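Peptidoglycan hydrolase FlgJ (Sphingomonas sp. A1, PDB 2ZYC) probably hydrolyses the periplasmic peptidoglycan layer so that the flagellar rod can be assembled, through the C-terminal family 73 glycosidase domain studied here. Local coordinates at residues 21-24 against 25-28; 113-117 against 118-122. The protein carries 2 engineered substitutions. One frame throughout, in Å; residues are numbered along the deposited sequence. Where two conformers were deposited one is given.

Contact 1 (21-24 against 25-28); sequences GVPA and HFLV
P23 lies over one face of the F26 ring, in a CH-pi contact where the chain enters the helix. Its CD sits 3.8 Å from the F26 ring centroid and 17° off the ring normal, above the CD2–CE2 side, while CG extends toward CZ. Beyond the proline, V22 adds a looser apolar touch, with its CB 4.3 Å from CD2 of F26. An alanine here in place of F26 would remove the ring face beneath P23 and would probably leave the pyrrolidine CG and CD without the face they pack on and open a gap beside V22. Next to the F26 ring, H25 ND1 approaches P23 CB at 3.6 Å. That position follows from the first torsion of H25 (chi1 78°), which holds CG between the backbone N and the carbonyl carbon and turns the imidazole back toward the loop; F26 CD1 lies against one face of the same imidazole. The contact forms the first turn of helix 24-35 in the lysozyme-like glucosaminidase domain, reached through the short loop after helix 3-20. H25 also packs on L149 and L153 of helix 147-156, and A24 on W10 of helix 3-20. The polar part is all backbone. F26 N bonds to P23 O at 3.1 Å, arriving well above the carbonyl plane. V28 N reaches A24 O at 3.2 Å, in the carbonyl plane, as a regular helical bond, and L27 N makes a weak second bond to the same oxygen.

Contact 2 (113-117 against 118-122); sequences AGKTD and GHAFA
The backbone bends at D117 from loop into helix 118-127, and D117 O accepts from F121 N at 2.9 Å in a bond that is nearly straight at the hydrogen (162°) and almost collinear with the carbonyl. The carboxylate of D117 completes this helix start. With CG placed anti to the backbone N (chi1 171°), the group turns back over the amides of the first turn, and OD2 accepts from A120 N at 3.0 Å. The amide comes in on the anti side of that oxygen, 25° out of the carboxylate plane. OD1 works through solvent: a water donates to it at 2.9 Å and in turn accepts from H119 N, which links that amide to the same carboxylate. D117 is thus the N-cap of helix 118-127, one of the helices of the glucosaminidase domain, and its negative charge probably interacts favourably with the positive end of the helix dipole. Both oxygens are engaged, one directly with the helix and the other by way of the water. Two residues earlier in the chain, K115 lays its aliphatic part along the turn. K115 CD meets A120 CB at 3.9 Å, and K115 CB lies 4.1 Å from F121 CB. Bends at the second and fourth torsions then carry the ammonium group away from the turn, to a hydrogen bond with the carbonyl of K111. H119 sends its ring away from the loop onto helix 136-145, where ND1 is hydrogen-bonded to R123 NH1 and NE2 to D138 OD1. The F121 ring takes the inward direction and packs on Q30 and L27 of helix 24-35.

Both contacts mark the start of a helix after a loop, and they adjoin one another. Contact 1 is the more buried, closer to the centre of the chain, and is held by apolar packing with main-chain bonds; contact 2 lies farther out, where a charged cap and a water serve the helix amides. The two entries are joined directly: G21 and G114 pair through their backbones, and the rings of F26 and F121 meet with their planes at about 45°. P23 CD also packs on the backbone O of K115, and CZ of F26 on the backbone N of G118. Helices 24-35 and 118-127 are therefore tied together at their first turns.

Contact 1 (21-24 against 25-28)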
# COMPACT_ATOMS: atom_id res chain seq x y z
N GLY A 21 -5.81 -1.36 12.58
CA GLY A 21 -5.10 -1.29 13.85
C GLY A 21 -3.58 -1.22 13.74
O GLY A 21 -2.87 -1.89 14.49
N VAL A 22 -3.09 -0.42 12.79
CA VAL A 22 -1.65 -0.20 12.58
C VAL A 22 -1.42 1.29 12.27
O VAL A 22 -2.36 2.00 11.92
CB VAL A 22 -1.08 -1.09 11.42
CG1 VAL A 22 -1.33 -2.59 11.65
CG2 VAL A 22 -1.63 -0.65 10.07
N PRO A 23 -0.18 1.78 12.44
CA PRO A 23 0.08 3.20 12.11
C PRO A 23 -0.11 3.52 10.62
O PRO A 23 0.25 2.71 9.76
CB PRO A 23 1.53 3.41 12.54
CG PRO A 23 1.82 2.29 13.49
CD PRO A 23 1.03 1.13 12.98
N ALA A 24 -0.68 4.69 10.33
CA ALA A 24 -0.96 5.12 8.96
C ALA A 24 0.26 5.09 8.04
O ALA A 24 0.16 4.68 6.88
CB ALA A 24 -1.59 6.51 8.96
N HIS A 25 1.43 5.49 8.55
CA HIS A 25 2.61 5.54 7.70
C HIS A 25 3.10 4.16 7.25
O HIS A 25 3.83 4.07 6.26
CB HIS A 25 3.74 6.37 8.35
CG HIS A 25 4.50 5.66 9.42
ND1 HIS A 25 3.96 5.36 10.65
CD2 HIS A 25 5.79 5.26 9.47
CE1 HIS A 25 4.87 4.77 11.40
NE2 HIS A 25 6.00 4.70 10.71
N PHE A 26 2.69 3.11 7.96
CA PHE A 26 3.00 1.74 7.50
C PHE A 26 2.36 1.50 6.12
O PHE A 26 2.98 0.89 5.24
CB PHE A 26 2.48 0.66 8.47
CG PHE A 26 3.30 0.50 9.73
CD1 PHE A 26 4.23 1.45 10.12
CD2 PHE A 26 3.12 -0.63 10.53
CE1 PHE A 26 4.98 1.28 11.29
CE2 PHE A 26 3.86 -0.80 11.70
CZ PHE A 26 4.79 0.17 12.08
N LEU A 27 1.14 1.98 5.95
CA LEU A 27 0.40 1.80 4.70
C LEU A 27 0.89 2.73 3.60
O LEU A 27 0.91 2.35 2.42
CB LEU A 27 -1.11 1.97 4.94
CG LEU A 27 -1.75 0.97 5.91
CD1 LEU A 27 -3.23 1.23 6.02
CD2 LEU A 27 -1.50 -0.48 5.48
N VAL A 28 1.28 3.95 3.97
CA VAL A 28 1.90 4.89 3.03
C VAL A 28 3.21 4.30 2.50
O VAL A 28 3.47 4.33 1.30
CB VAL A 28 2.19 6.27 3.68
CG1 VAL A 28 2.97 7.18 2.71
CG2 VAL A 28 0.88 6.94 4.13

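Contact 2 (113-117 against 118-122)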
# COMPACT_ATOMS: atom_id res chain seq x y z
N ALA A 113 -3.13 -6.84 12.50
CA ALA A 113 -3.73 -5.91 13.45
C ALA A 113 -2.87 -5.76 14.70
O ALA A 113 -2.39 -6.74 15.26
CB ALA A 113 -5.13 -6.35 13.83
N GLY A 114 -2.67 -4.51 15.10
CA GLY A 114 -1.99 -4.20 16.36
C GLY A 114 -0.48 -4.16 16.28
O GLY A 114 0.18 -3.91 17.29
N LYS A 115 0.08 -4.44 15.10
CA LYS A 115 1.54 -4.36 14.94
C LYS A 115 1.95 -2.89 14.88
O LYS A 115 1.32 -2.08 14.20
CB LYS A 115 2.00 -5.12 13.69
CG LYS A 115 1.76 -6.63 13.74
CD LYS A 115 2.57 -7.32 14.84
CE LYS A 115 2.31 -8.84 14.91
NZ LYS A 115 0.92 -9.17 15.34
N THR A 116 2.99 -2.53 15.64
CA THR A 116 3.45 -1.15 15.68
C THR A 116 4.92 -1.05 15.32
O THR A 116 5.53 0.00 15.46
CB THR A 116 3.23 -0.48 17.06
OG1 THR A 116 3.88 -1.27 18.06
CG2 THR A 116 1.74 -0.34 17.37
N ASP A 117 5.49 -2.17 14.87
CA ASP A 117 6.86 -2.23 14.37
C ASP A 117 6.80 -2.55 12.88
O ASP A 117 6.08 -3.47 12.47
CB ASP A 117 7.66 -3.29 15.13
CG ASP A 117 9.02 -3.54 14.52
OD1 ASP A 117 9.93 -2.70 14.68
OD2 ASP A 117 9.18 -4.59 13.86
N GLY A 118 7.54 -1.80 12.07
CA GLY A 118 7.53 -1.98 10.62
C GLY A 118 7.82 -3.39 10.16
O GLY A 118 7.11 -3.94 9.32
N HIS A 119 8.88 -3.99 10.71
CA HIS A 119 9.28 -5.33 10.29
C HIS A 119 8.25 -6.38 10.69
O HIS A 119 7.93 -7.26 9.89
CB HIS A 119 10.67 -5.69 10.83
CG HIS A 119 11.34 -6.79 10.07
ND1 HIS A 119 11.15 -8.12 10.36
CD2 HIS A 119 12.18 -6.75 9.01
CE1 HIS A 119 11.86 -8.86 9.53
NE2 HIS A 119 12.49 -8.05 8.69
N ALA A 120 7.71 -6.27 11.91
CA ALA A 120 6.66 -7.17 12.39
C ALA A 120 5.43 -7.10 11.47
O ALA A 120 4.84 -8.14 11.11
CB ALA A 120 6.26 -6.80 13.82
N PHE A 121 5.06 -5.87 11.11
CA PHE A 121 3.95 -5.61 10.21
C PHE A 121 4.19 -6.28 8.85
O PHE A 121 3.33 -6.99 8.33
CB PHE A 121 3.74 -4.09 10.07
CG PHE A 121 2.84 -3.69 8.94
CD1 PHE A 121 1.46 -3.87 9.03
CD2 PHE A 121 3.37 -3.09 7.79
CE1 PHE A 121 0.62 -3.49 7.97
CE2 PHE A 121 2.54 -2.70 6.74
CZ PHE A 121 1.15 -2.91 6.83
N ALA A 122 5.37 -6.06 8.29
CA ALA A 122 5.70 -6.63 6.99
C ALA A 122 5.72 -8.15 7.04
O ALA A 122 5.21 -8.80 6.14
CB ALA A 122 7.03 -6.07 6.50
O HOH W 1 10.85 -2.24 12.02